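Local coordinates for porin protein associated with imipenem resistance (Acinetobacter baumannii, PDB 4FUV), which forms an eight-stranded beta-barrel in the outer membrane that probably transports ornithine and imipenem and is associated with imipenem resistance, at residues Y96-A101 and F165-A170; R112-T117 and F127-D132; R118-N123 and Q192-A197; A147-F152 and G169-G174. One frame throughout, in Å; residues are numbered along the deposited sequence.

Contact 1 of 4, residues Y96-A101 and F165-A170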
loop_
_atom_site.group_PDB
_atom_site.type_symbol
_atom_site.label_atom_id
_atom_site.label_comp_id
_atom_site.label_asym_id
_atom_site.label_seq_id
_atom_site.Cartn_x
_atom_site.Cartn_y
_atom_site.Cartn_z
ATOM N N TYR A 96 -13.696 23.714 15.392
ATOM C CA TYR A 96 -15.034 24.216 15.110
ATOM C C TYR A 96 -15.890 23.277 14.269
ATOM O O TYR A 96 -15.377 22.452 13.521
ATOM C CB TYR A 96 -14.992 25.606 14.451
ATOM C CG TYR A 96 -14.409 25.659 13.039
ATOM C CD1 TYR A 96 -13.039 25.790 12.838
ATOM C CD2 TYR A 96 -15.235 25.607 11.906
ATOM C CE1 TYR A 96 -12.493 25.866 11.559
ATOM C CE2 TYR A 96 -14.690 25.672 10.607
ATOM C CZ TYR A 96 -13.316 25.801 10.454
ATOM O OH TYR A 96 -12.744 25.853 9.201
ATOM N N VAL A 97 -17.204 23.420 14.403
ATOM C CA VAL A 97 -18.136 22.775 13.485
ATOM C C VAL A 97 -18.726 23.849 12.588
ATOM O O VAL A 97 -19.132 24.929 13.062
ATOM C CB VAL A 97 -19.258 21.986 14.226
ATOM C CG1 VAL A 97 -19.902 22.847 15.266
ATOM C CG2 VAL A 97 -20.314 21.469 13.239
ATOM N N ALA A 98 -18.717 23.567 11.294
ATOM C CA ALA A 98 -19.254 24.450 10.257
ATOM C C ALA A 98 -20.611 23.944 9.777
ATOM O O ALA A 98 -20.778 22.763 9.445
ATOM C CB ALA A 98 -18.284 24.514 9.067
ATOM N N ALA A 99 -21.577 24.843 9.721
ATOM C CA ALA A 99 -22.880 24.516 9.187
ATOM C C ALA A 99 -23.339 25.694 8.349
ATOM O O ALA A 99 -23.274 26.842 8.778
ATOM C CB ALA A 99 -23.852 24.258 10.291
ATOM N N GLY A 100 -23.814 25.406 7.152
ATOM C CA GLY A 100 -24.253 26.471 6.272
ATOM C C GLY A 100 -24.760 25.970 4.948
ATOM O O GLY A 100 -25.358 24.884 4.851
ATOM N N ALA A 101 -24.520 26.760 3.911
ATOM C CA ALA A 101 -25.020 26.406 2.597
ATOM C C ALA A 101 -24.208 27.044 1.484
ATOM O O ALA A 101 -23.451 28.002 1.687
ATOM C CB ALA A 101 -26.491 26.795 2.464
ATOM N N PHE A 165 -5.347 26.544 8.826
ATOM C CA PHE A 165 -6.487 25.676 9.098
ATOM C C PHE A 165 -6.640 24.538 8.108
ATOM O O PHE A 165 -6.039 24.545 7.033
ATOM C CB PHE A 165 -7.780 26.494 9.157
ATOM C CG PHE A 165 -8.388 26.776 7.815
ATOM C CD1 PHE A 165 -7.949 27.850 7.047
ATOM C CD2 PHE A 165 -9.410 25.975 7.328
ATOM C CE1 PHE A 165 -8.520 28.113 5.805
ATOM C CE2 PHE A 165 -9.983 26.219 6.096
ATOM C CZ PHE A 165 -9.542 27.293 5.321
ATOM N N GLY A 166 -7.427 23.542 8.498
ATOM C CA GLY A 166 -7.900 22.527 7.580
ATOM C C GLY A 166 -9.381 22.373 7.855
ATOM O O GLY A 166 -9.821 22.640 8.969
ATOM N N GLU A 167 -10.149 21.952 6.859
ATOM C CA GLU A 167 -11.576 21.743 7.054
ATOM C C GLU A 167 -12.049 20.586 6.197
ATOM O O GLU A 167 -11.683 20.465 5.013
ATOM C CB GLU A 167 -12.374 23.000 6.700
ATOM C CG GLU A 167 -13.862 22.931 7.082
ATOM C CD GLU A 167 -14.643 24.200 6.722
ATOM O OE1 GLU A 167 -14.253 25.300 7.171
ATOM O OE2 GLU A 167 -15.648 24.098 5.984
ATOM N N VAL A 168 -12.876 19.738 6.786
ATOM C CA VAL A 168 -13.475 18.638 6.035
ATOM C C VAL A 168 -14.977 18.631 6.283
ATOM O O VAL A 168 -15.434 18.805 7.418
ATOM C CB VAL A 168 -12.840 17.257 6.381
ATOM C CG1 VAL A 168 -11.324 17.300 6.195
ATOM C CG2 VAL A 168 -13.183 16.834 7.795
ATOM N N GLY A 169 -15.745 18.469 5.212
ATOM C CA GLY A 169 -17.182 18.360 5.339
ATOM C C GLY A 169 -17.833 17.775 4.103
ATOM O O GLY A 169 -17.187 17.076 3.302
ATOM N N ALA A 170 -19.113 18.078 3.924
ATOM C CA ALA A 170 -19.813 17.613 2.735
ATOM C C ALA A 170 -21.060 18.439 2.468
ATOM O O ALA A 170 -21.735 18.877 3.403
ATOM C CB ALA A 170 -20.173 16.113 2.873
#

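Contact 2 of 4, residues R112-T117 and F127-D132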
loop_
_atom_site.group_PDB
_atom_site.type_symbol
_atom_site.label_atom_id
_atom_site.label_comp_id
_atom_site.label_asym_id
_atom_site.label_seq_id
_atom_site.Cartn_x
_atom_site.Cartn_y
_atom_site.Cartn_z
ATOM N N ARG A 112 -9.399 7.807 -18.004
ATOM C CA ARG A 112 -8.444 6.738 -17.750
ATOM C C ARG A 112 -7.985 6.113 -19.065
ATOM O O ARG A 112 -8.797 5.627 -19.850
ATOM C CB ARG A 112 -9.045 5.674 -16.831
ATOM C CG ARG A 112 -8.236 4.376 -16.756
ATOM C CD ARG A 112 -8.915 3.380 -15.823
ATOM N NE ARG A 112 -7.995 2.345 -15.352
ATOM C CZ ARG A 112 -8.268 1.493 -14.366
ATOM N NH1 ARG A 112 -9.437 1.551 -13.736
ATOM N NH2 ARG A 112 -7.370 0.585 -14.000
ATOM N N ASN A 113 -6.678 6.134 -19.296
ATOM C CA ASN A 113 -6.086 5.506 -20.468
ATOM C C ASN A 113 -5.418 4.187 -20.094
ATOM O O ASN A 113 -4.443 4.162 -19.347
ATOM C CB ASN A 113 -5.077 6.450 -21.130
ATOM C CG ASN A 113 -5.628 7.854 -21.304
ATOM O OD1 ASN A 113 -5.183 8.802 -20.638
ATOM N ND2 ASN A 113 -6.613 7.996 -22.185
ATOM N N VAL A 114 -5.949 3.090 -20.611
ATOM C CA VAL A 114 -5.430 1.772 -20.267
ATOM C C VAL A 114 -4.512 1.254 -21.373
ATOM O O VAL A 114 -4.935 1.145 -22.521
ATOM C CB VAL A 114 -6.592 0.784 -20.010
ATOM C CG1 VAL A 114 -6.071 -0.598 -19.617
ATOM C CG2 VAL A 114 -7.520 1.340 -18.935
ATOM N N ASP A 115 -3.255 0.962 -21.034
ATOM C CA ASP A 115 -2.313 0.398 -22.001
ATOM C C ASP A 115 -2.841 -0.905 -22.568
ATOM O O ASP A 115 -3.555 -1.650 -21.891
ATOM C CB ASP A 115 -0.957 0.086 -21.367
ATOM C CG ASP A 115 -0.153 1.320 -21.046
ATOM O OD1 ASP A 115 -0.429 2.392 -21.628
ATOM O OD2 ASP A 115 0.773 1.197 -20.215
ATOM N N ALA A 116 -2.473 -1.165 -23.820
ATOM C CA ALA A 116 -2.725 -2.435 -24.474
ATOM C C ALA A 116 -2.276 -3.608 -23.595
ATOM O O ALA A 116 -1.187 -3.569 -23.025
ATOM C CB ALA A 116 -1.993 -2.472 -25.806
ATOM N N THR A 117 -3.127 -4.637 -23.522
ATOM C CA THR A 117 -2.904 -5.893 -22.784
ATOM C C THR A 117 -3.018 -5.801 -21.267
ATOM O O THR A 117 -2.820 -6.808 -20.589
ATOM C CB THR A 117 -1.544 -6.566 -23.081
ATOM O OG1 THR A 117 -0.517 -5.851 -22.394
ATOM C CG2 THR A 117 -1.250 -6.596 -24.577
ATOM N N PHE A 127 -11.475 -6.537 -16.700
ATOM C CA PHE A 127 -11.351 -6.509 -18.147
ATOM C C PHE A 127 -9.875 -6.396 -18.505
ATOM O O PHE A 127 -9.076 -5.931 -17.704
ATOM C CB PHE A 127 -12.085 -5.306 -18.739
ATOM C CG PHE A 127 -13.581 -5.380 -18.627
ATOM C CD1 PHE A 127 -14.222 -4.959 -17.474
ATOM C CD2 PHE A 127 -14.350 -5.840 -19.693
ATOM C CE1 PHE A 127 -15.604 -5.013 -17.369
ATOM C CE2 PHE A 127 -15.727 -5.901 -19.602
ATOM C CZ PHE A 127 -16.360 -5.477 -18.427
ATOM N N ILE A 128 -9.521 -6.823 -19.714
ATOM C CA ILE A 128 -8.165 -6.642 -20.214
ATOM C C ILE A 128 -8.223 -5.947 -21.567
ATOM O O ILE A 128 -8.857 -6.447 -22.497
ATOM C CB ILE A 128 -7.415 -7.986 -20.366
ATOM C CG1 ILE A 128 -6.931 -8.485 -18.995
ATOM C CG2 ILE A 128 -6.217 -7.824 -21.303
ATOM C CD1 ILE A 128 -6.357 -9.913 -19.026
ATOM N N ALA A 129 -7.547 -4.804 -21.670
ATOM C CA ALA A 129 -7.574 -3.990 -22.879
ATOM C C ALA A 129 -6.947 -4.714 -24.073
ATOM O O ALA A 129 -5.899 -5.352 -23.946
ATOM C CB ALA A 129 -6.861 -2.669 -22.635
ATOM N N GLY A 130 -7.585 -4.587 -25.232
ATOM C CA GLY A 130 -7.062 -5.160 -26.462
ATOM C C GLY A 130 -5.830 -4.442 -26.981
ATOM O O GLY A 130 -5.324 -3.510 -26.354
ATOM N N ALA A 131 -5.358 -4.883 -28.145
ATOM C CA ALA A 131 -4.126 -4.393 -28.749
ATOM C C ALA A 131 -4.077 -2.879 -28.950
ATOM O O ALA A 131 -2.999 -2.292 -28.986
ATOM C CB ALA A 131 -3.876 -5.114 -30.089
ATOM N N ASP A 132 -5.236 -2.248 -29.086
ATOM C CA ASP A 132 -5.274 -0.814 -29.346
ATOM C C ASP A 132 -5.541 0.004 -28.096
ATOM O O ASP A 132 -5.708 1.216 -28.172
ATOM C CB ASP A 132 -6.320 -0.489 -30.401
ATOM C CG ASP A 132 -5.961 -1.054 -31.758
ATOM O OD1 ASP A 132 -4.749 -1.165 -32.048
ATOM O OD2 ASP A 132 -6.890 -1.397 -32.524
#

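Contact 3 of 4, residues R118-N123 and Q192-A197. With SO4 (sulfate ion), chain B.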
loop_
_atom_site.group_PDB
_atom_site.type_symbol
_atom_site.label_atom_id
_atom_site.label_comp_id
_atom_site.label_asym_id
_atom_site.label_seq_id
_atom_site.Cartn_x
_atom_site.Cartn_y
_atom_site.Cartn_z
ATOM N N ARG A 118 -3.311 -4.617 -20.727
ATOM C CA ARG A 118 -3.361 -4.473 -19.274
ATOM C C ARG A 118 -4.770 -4.648 -18.721
ATOM O O ARG A 118 -5.766 -4.281 -19.360
ATOM C CB ARG A 118 -2.776 -3.124 -18.805
ATOM C CG ARG A 118 -1.320 -2.885 -19.206
ATOM C CD ARG A 118 -0.400 -4.040 -18.812
ATOM N NE ARG A 118 -0.366 -4.252 -17.365
ATOM C CZ ARG A 118 0.503 -3.660 -16.548
ATOM N NH1 ARG A 118 1.400 -2.811 -17.037
ATOM N NH2 ARG A 118 0.474 -3.910 -15.242
ATOM N N SER A 119 -4.847 -5.207 -17.520
ATOM C CA SER A 119 -6.127 -5.360 -16.849
ATOM C C SER A 119 -6.575 -4.062 -16.175
ATOM O O SER A 119 -5.763 -3.217 -15.803
ATOM C CB SER A 119 -6.067 -6.485 -15.814
ATOM O OG SER A 119 -5.111 -6.190 -14.823
ATOM N N PHE A 120 -7.884 -3.926 -16.044
ATOM C CA PHE A 120 -8.508 -2.795 -15.393
ATOM C C PHE A 120 -9.887 -3.282 -14.978
ATOM O O PHE A 120 -10.376 -4.294 -15.497
ATOM C CB PHE A 120 -8.600 -1.595 -16.344
ATOM C CG PHE A 120 -9.469 -1.834 -17.568
ATOM C CD1 PHE A 120 -8.996 -2.579 -18.639
ATOM C CD2 PHE A 120 -10.747 -1.294 -17.648
ATOM C CE1 PHE A 120 -9.788 -2.799 -19.754
ATOM C CE2 PHE A 120 -11.545 -1.508 -18.776
ATOM C CZ PHE A 120 -11.068 -2.252 -19.820
ATOM N N ARG A 121 -10.516 -2.569 -14.055
ATOM C CA ARG A 121 -11.753 -3.044 -13.428
ATOM C C ARG A 121 -12.859 -2.015 -13.611
ATOM O O ARG A 121 -12.640 -0.824 -13.386
ATOM C CB ARG A 121 -11.512 -3.280 -11.932
ATOM C CG ARG A 121 -12.614 -4.016 -11.180
ATOM C CD ARG A 121 -12.053 -4.491 -9.821
ATOM N NE ARG A 121 -13.042 -5.150 -8.967
ATOM C CZ ARG A 121 -13.480 -6.395 -9.133
ATOM N NH1 ARG A 121 -13.042 -7.134 -10.147
ATOM N NH2 ARG A 121 -14.373 -6.903 -8.287
ATOM N N VAL A 122 -14.037 -2.464 -14.041
ATOM C CA VAL A 122 -15.173 -1.564 -14.224
ATOM C C VAL A 122 -16.417 -2.199 -13.613
ATOM O O VAL A 122 -16.767 -3.338 -13.940
ATOM C CB VAL A 122 -15.426 -1.231 -15.720
ATOM C CG1 VAL A 122 -16.599 -0.266 -15.865
ATOM C CG2 VAL A 122 -14.175 -0.631 -16.359
ATOM N N ASN A 123 -17.074 -1.474 -12.709
ATOM C CA ASN A 123 -18.248 -2.007 -12.008
ATOM C C ASN A 123 -17.985 -3.388 -11.382
ATOM O O ASN A 123 -18.797 -4.308 -11.511
ATOM C CB ASN A 123 -19.445 -2.078 -12.966
ATOM C CG ASN A 123 -20.757 -2.332 -12.252
ATOM O OD1 ASN A 123 -21.037 -1.730 -11.219
ATOM N ND2 ASN A 123 -21.566 -3.240 -12.796
ATOM N N GLN A 192 -20.889 -8.950 -17.692
ATOM C CA GLN A 192 -21.154 -7.738 -18.452
ATOM C C GLN A 192 -20.139 -7.520 -19.550
ATOM O O GLN A 192 -18.962 -7.828 -19.395
ATOM C CB GLN A 192 -21.102 -6.511 -17.513
ATOM C CG GLN A 192 -22.251 -6.444 -16.514
ATOM C CD GLN A 192 -22.229 -5.171 -15.663
ATOM O OE1 GLN A 192 -21.236 -4.867 -14.989
ATOM N NE2 GLN A 192 -23.328 -4.422 -15.699
ATOM N N SER A 193 -20.593 -6.948 -20.655
ATOM C CA SER A 193 -19.673 -6.406 -21.639
ATOM C C SER A 193 -19.112 -5.104 -21.082
ATOM O O SER A 193 -19.667 -4.530 -20.133
ATOM C CB SER A 193 -20.422 -6.097 -22.928
ATOM O OG SER A 193 -21.341 -5.044 -22.690
ATOM N N LEU A 194 -18.017 -4.636 -21.668
ATOM C CA LEU A 194 -17.408 -3.369 -21.265
ATOM C C LEU A 194 -18.420 -2.221 -21.280
ATOM O O LEU A 194 -18.475 -1.435 -20.334
ATOM C CB LEU A 194 -16.224 -3.033 -22.182
ATOM C CG LEU A 194 -15.486 -1.727 -21.867
ATOM C CD1 LEU A 194 -15.154 -1.664 -20.381
ATOM C CD2 LEU A 194 -14.214 -1.634 -22.694
ATOM N N GLU A 195 -19.211 -2.132 -22.357
ATOM C CA GLU A 195 -20.200 -1.062 -22.505
ATOM C C GLU A 195 -21.221 -1.076 -21.366
ATOM O O GLU A 195 -21.580 -0.032 -20.827
ATOM C CB GLU A 195 -20.921 -1.156 -23.862
ATOM C CG GLU A 195 -20.086 -0.737 -25.060
ATOM C CD GLU A 195 -19.156 -1.844 -25.587
ATOM O OE1 GLU A 195 -19.105 -2.958 -25.003
ATOM O OE2 GLU A 195 -18.470 -1.587 -26.601
ATOM N N GLU A 196 -21.670 -2.267 -20.990
ATOM C CA GLU A 196 -22.662 -2.404 -19.936
ATOM C C GLU A 196 -22.073 -2.115 -18.570
ATOM O O GLU A 196 -22.738 -1.549 -17.703
ATOM C CB GLU A 196 -23.232 -3.819 -19.947
ATOM C CG GLU A 196 -24.101 -4.105 -21.153
ATOM C CD GLU A 196 -24.416 -5.583 -21.298
ATOM O OE1 GLU A 196 -23.542 -6.413 -20.967
ATOM O OE2 GLU A 196 -25.536 -5.912 -21.737
ATOM N N ALA A 197 -20.833 -2.545 -18.373
ATOM C CA ALA A 197 -20.143 -2.298 -17.122
ATOM C C ALA A 197 -19.994 -0.778 -16.953
ATOM O O ALA A 197 -20.283 -0.236 -15.884
ATOM C CB ALA A 197 -18.782 -3.009 -17.096
HETATM S S SO4 B . 3.439 -2.417 -13.811
HETATM O O1 SO4 B . 2.580 -3.079 -12.833
HETATM O O2 SO4 B . 2.611 -1.743 -14.810
HETATM O O3 SO4 B . 4.264 -1.419 -13.134
HETATM O O4 SO4 B . 4.298 -3.405 -14.461
#

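Contact 4 of 4, residues A147-F152 and G169-G174. With C8E ((hydroxyethyloxy)tri(ethyloxy)octane), chain K; C8E ((hydroxyethyloxy)tri(ethyloxy)octane), chain J.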
loop_
_atom_site.group_PDB
_atom_site.type_symbol
_atom_site.label_atom_id
_atom_site.label_comp_id
_atom_site.label_asym_id
_atom_site.label_seq_id
_atom_site.Cartn_x
_atom_site.Cartn_y
_atom_site.Cartn_z
ATOM N N ALA A 147 -27.177 24.324 -1.601
ATOM C CA ALA A 147 -26.975 23.013 -0.981
ATOM C C ALA A 147 -26.518 23.199 0.461
ATOM O O ALA A 147 -25.614 23.986 0.728
ATOM C CB ALA A 147 -25.934 22.214 -1.747
ATOM N N PRO A 148 -27.138 22.467 1.396
ATOM C CA PRO A 148 -26.739 22.531 2.803
ATOM C C PRO A 148 -25.357 21.921 2.968
ATOM O O PRO A 148 -24.974 21.029 2.197
ATOM C CB PRO A 148 -27.771 21.636 3.509
ATOM C CG PRO A 148 -28.827 21.366 2.510
ATOM C CD PRO A 148 -28.191 21.468 1.168
ATOM N N TYR A 149 -24.628 22.400 3.965
ATOM C CA TYR A 149 -23.266 21.978 4.217
ATOM C C TYR A 149 -23.077 21.696 5.700
ATOM O O TYR A 149 -23.610 22.409 6.540
ATOM C CB TYR A 149 -22.298 23.115 3.836
ATOM C CG TYR A 149 -20.843 22.797 4.130
ATOM C CD1 TYR A 149 -20.132 21.884 3.344
ATOM C CD2 TYR A 149 -20.169 23.423 5.174
ATOM C CE1 TYR A 149 -18.783 21.596 3.608
ATOM C CE2 TYR A 149 -18.828 23.152 5.437
ATOM C CZ TYR A 149 -18.145 22.226 4.660
ATOM O OH TYR A 149 -16.816 21.951 4.921
ATOM N N LEU A 150 -22.296 20.670 6.012
ATOM C CA LEU A 150 -21.878 20.397 7.380
ATOM C C LEU A 150 -20.414 20.026 7.305
ATOM O O LEU A 150 -20.011 19.268 6.428
ATOM C CB LEU A 150 -22.677 19.230 7.996
ATOM C CG LEU A 150 -22.202 18.791 9.385
ATOM C CD1 LEU A 150 -22.455 19.901 10.410
ATOM C CD2 LEU A 150 -22.811 17.438 9.869
ATOM N N GLY A 151 -19.609 20.546 8.217
ATOM C CA GLY A 151 -18.199 20.219 8.199
ATOM C C GLY A 151 -17.571 20.440 9.545
ATOM O O GLY A 151 -18.215 20.966 10.448
ATOM N N PHE A 152 -16.311 20.043 9.674
ATOM C CA PHE A 152 -15.581 20.225 10.921
ATOM C C PHE A 152 -14.205 20.777 10.598
ATOM O O PHE A 152 -13.564 20.349 9.635
ATOM C CB PHE A 152 -15.477 18.897 11.688
ATOM C CG PHE A 152 -16.807 18.221 11.896
ATOM C CD1 PHE A 152 -17.336 17.372 10.923
ATOM C CD2 PHE A 152 -17.547 18.457 13.043
ATOM C CE1 PHE A 152 -18.572 16.772 11.101
ATOM C CE2 PHE A 152 -18.786 17.847 13.233
ATOM C CZ PHE A 152 -19.296 17.005 12.263
ATOM N N GLY A 169 -15.745 18.469 5.212
ATOM C CA GLY A 169 -17.182 18.360 5.339
ATOM C C GLY A 169 -17.833 17.775 4.103
ATOM O O GLY A 169 -17.187 17.076 3.302
ATOM N N ALA A 170 -19.113 18.078 3.924
ATOM C CA ALA A 170 -19.813 17.613 2.735
ATOM C C ALA A 170 -21.060 18.439 2.468
ATOM O O ALA A 170 -21.735 18.877 3.403
ATOM C CB ALA A 170 -20.173 16.113 2.873
ATOM N N TYR A 171 -21.341 18.661 1.192
ATOM C CA TYR A 171 -22.571 19.298 0.774
ATOM C C TYR A 171 -23.564 18.204 0.432
ATOM O O TYR A 171 -23.195 17.211 -0.180
ATOM C CB TYR A 171 -22.323 20.176 -0.465
ATOM C CG TYR A 171 -21.377 21.340 -0.225
ATOM C CD1 TYR A 171 -21.825 22.516 0.371
ATOM C CD2 TYR A 171 -20.046 21.271 -0.608
ATOM C CE1 TYR A 171 -20.956 23.596 0.582
ATOM C CE2 TYR A 171 -19.175 22.338 -0.393
ATOM C CZ TYR A 171 -19.637 23.492 0.189
ATOM O OH TYR A 171 -18.761 24.541 0.386
ATOM N N TYR A 172 -24.812 18.370 0.845
ATOM C CA TYR A 172 -25.865 17.494 0.373
ATOM C C TYR A 172 -26.347 18.053 -0.955
ATOM O O TYR A 172 -27.058 19.055 -0.995
ATOM C CB TYR A 172 -27.019 17.432 1.365
ATOM C CG TYR A 172 -28.252 16.726 0.824
ATOM C CD1 TYR A 172 -28.180 15.437 0.306
ATOM C CD2 TYR A 172 -29.491 17.345 0.849
ATOM C CE1 TYR A 172 -29.321 14.788 -0.182
ATOM C CE2 TYR A 172 -30.639 16.703 0.372
ATOM C CZ TYR A 172 -30.541 15.434 -0.147
ATOM O OH TYR A 172 -31.677 14.820 -0.622
ATOM N N THR A 173 -25.945 17.398 -2.034
ATOM C CA THR A 173 -26.196 17.882 -3.387
ATOM C C THR A 173 -27.194 17.043 -4.172
ATOM O O THR A 173 -27.712 17.485 -5.205
ATOM C CB THR A 173 -24.888 17.857 -4.181
ATOM O OG1 THR A 173 -24.344 16.533 -4.129
ATOM C CG2 THR A 173 -23.891 18.815 -3.550
ATOM N N GLY A 174 -27.454 15.828 -3.700
ATOM C CA GLY A 174 -28.138 14.847 -4.525
ATOM C C GLY A 174 -27.130 14.326 -5.536
ATOM O O GLY A 174 -26.030 14.889 -5.666
HETATM C C8 C8E K . -27.313 18.784 5.975
HETATM O O9 C8E K . -28.326 17.823 5.684
HETATM C C10 C8E K . -29.524 18.424 5.219
HETATM C C11 C8E K . -30.566 17.347 4.936
HETATM O O12 C8E K . -31.859 17.918 5.039
HETATM C C13 C8E K . -32.249 18.575 3.844
HETATM O O15 C8E K . -32.486 20.532 1.339
HETATM C C16 C8E K . -32.025 21.066 0.107
HETATM C C17 C8E K . -30.967 20.108 -0.426
HETATM O O18 C8E K . -30.802 20.287 -1.817
HETATM C C19 C8E K . -30.192 19.155 -2.403
HETATM C C20 C8E K . -31.248 18.079 -2.657
HETATM O O21 C8E K . -31.183 17.608 -3.988
HETATM C C8 C8E J . -20.161 15.598 7.359
HETATM O O9 C8E J . -18.780 15.496 7.044
HETATM C C10 C8E J . -18.045 14.928 8.118
HETATM C C11 C8E J . -16.823 14.195 7.556
HETATM O O18 C8E J . -20.400 11.731 2.951
HETATM C C19 C8E J . -21.320 11.138 3.836
HETATM C C20 C8E J . -21.550 12.146 4.954
HETATM O O21 C8E J . -22.823 12.719 4.750
#

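Contact 1 of 4, residues Y96-A101 and F165-A170
Tyr96 and Glu167 meet inside the eight-stranded outer-membrane beta-barrel, on two strands that are not neighbours: strand 147-154 runs between them, and the axes of the two segments approach to 8.6 Å. Their long side chains bridge that gap from either end. Tyr96 has CG between its backbone N and carbonyl carbon (chi1 67°), and its phenol ends at Glu167, whose chain runs extended beyond CG. The two side chains cross at about a right angle, with ring and carboxylate planes 87° apart. The hydroxyl OH of Tyr96 donates to OE1 of Glu167 at 2.6 Å, reaching this oxygen on its anti side and slightly out of the carboxylate plane; seen from the tyrosine, OE1 lies at the ring edge, in plane. The other oxygen, OE2, is hydrogen-bonded to Tyr149 OH on the intervening strand, so both oxygens of this buried acid have a phenol partner, while Lys218 and Arg22 touch nearby and would probably favour the charged form. Ala98 suits its place because a methyl leaves room for the carboxylate, its CB 4.1 Å from Glu167 OE2. Phe165 gives the hydroxyl an apolar flank: its CD2 lies 3.8 Å from Tyr96 OH.

Contact 2 of 4, residues R112-T117 and F127-D132
Thr117 and Ala129 are joined by the one hydrogen bond across this contact, a backbone bond from Thr117 N to Ala129 O of 2.9 Å. It is bent, 138° at the hydrogen, and the donor stands above the carbonyl plane. The same oxygen also accepts from Thr189 OG1 of the second subunit. A weaker polar contact follows one residue earlier, where Ala116 CA points its hydrogen at Gly130 O over 3.4 Å.

There is one apolar pair: Val114, with CG1 anti to its backbone N (chi1 -179°), brings that methyl to 3.7 Å from Ala129 CB. Two methyls make van der Waals contact with carbonyl oxygens, Ala129 CB with Asp115 O at 3.5 Å and Ile128 CG2 with Thr117 O at 3.6 Å. Alanine suits position 129 because its one methyl can touch both the valine and the turn backbone.

Charge stays outside the pair: Asp115 points away and its OD2 forms a salt bridge with Lys60. Thr117 has a positive phi of 74°, a backbone shape found in turns, and here strand 95-114 gives way to the strand 119-122 and 125-129 hairpin. The contact closes the base of that hairpin, at an extremity of the barrel and against the partner subunit.

Contact 3 of 4, residues R118-N123 and Q192-A197
Asn123 and Gln192 join their amides in a single hydrogen bond: ND2 of Asn123 donates to OE1 of Gln192 at 2.8 Å, with a nearly straight 162° at the hydrogen. The acceptor lies in the amide plane of Asn123, while the donor is tilted 21° from the carbonyl plane of Gln192. The two side chains cross at about a right angle, their amide planes 51° apart. Beside this polar pair the contact is apolar. Val122 has CG1 anti to its backbone N, and that methyl comes to 3.7 Å from Ala197 CB. Alanine suits this turn of the helix because its short side chain lets the strand come close. Leu194 sends CD1 to the edge of the Phe120 ring, 4.0 Å from CE2 and near the ring plane.

The second shell holds both partners. Glu201 OE1 accepts from Asn123 N, and Gln192 O accepts from Gln125 NE2. The helix start is fixed by a capping box: Ser193 at the N-cap accepts at OG from Glu196 N, and Glu196 OE1 returns the bond to Ser193 N at 3.0 Å.

Far from the helix, Arg118 holds a sulfate ion, probably from the crystallisation liquor, with NH1 2.8 Å from its O2. Its NE forms a salt bridge with Asp126 of the second subunit.

Helix 194-207 thus lies by its first turn against strand 119-122, with Phe127 of strand 125-129 also packing on Leu194 and Ala197, and Ile136 of strand 134-144 touching Phe120 and Val122.

Contact 4 of 4, residues A147-F152 and G169-G174
Tyr149 and Tyr171 face each other as a non-hydrogen-bonded pair of antiparallel strands, and their rings meet obliquely, centroids 4.5 Å apart and planes at 41°. Tyr149 CD1 sits over the centre of the Tyr171 ring, 3.4 Å from its CE1.

Three backbone hydrogen bonds hold the strands: Tyr172 N to Pro148 O (3.0 Å), Leu150 N to Ala170 O (3.2 Å) and Ala170 N to Leu150 O (2.9 Å). Proline has no N-H, so Pro148 gives this register only its carbonyl, and its ring packs against Tyr172.

Glycine suits the place where Gly151 and Gly169 pair, with CA atoms only 3.6 Å apart: a CB on either would clash with Tyr149 OH, which is hydrogen-bonded to Glu167 and passes close by Gly169 CA.

On the face that carries Leu150 and Ala170, apolar groups meet detergent. Pro148 CD lies 3.5 Å from C17 of one C8E molecule, which also touches Tyr172, and Phe152 CE1 lies 3.5 Å from C10 of another, consistent with a lipid-facing surface.

The hairpin of strands 147-154 and 162-172 is flanked by strand 95-114, bonded to the first strand, and strand 213-224, bonded to the second, whose Val216 touches both tyrosines.

In the fold
Contacts 1 and 4 lie together in the barrel wall, their centres 8 Å apart, and both use strand 162-172; contacts 2 and 3 form another group at the far end, 11 Å apart, with contact 1 about 41 Å from contact 2 between centres. The first group is buried and combines aromatic rings with a carboxylate, and glycines let the strands come close. Of the second, contact 3 is buried, an amide pair beside aromatic and aliphatic packing against a helix, whereas contact 2 is partly buried and rests on turn backbone and small methyls; both meet the second subunit. Strand 95-114 serves contacts 1 and 2. Detergent lies beside the first group, a sulfate beside contact 3.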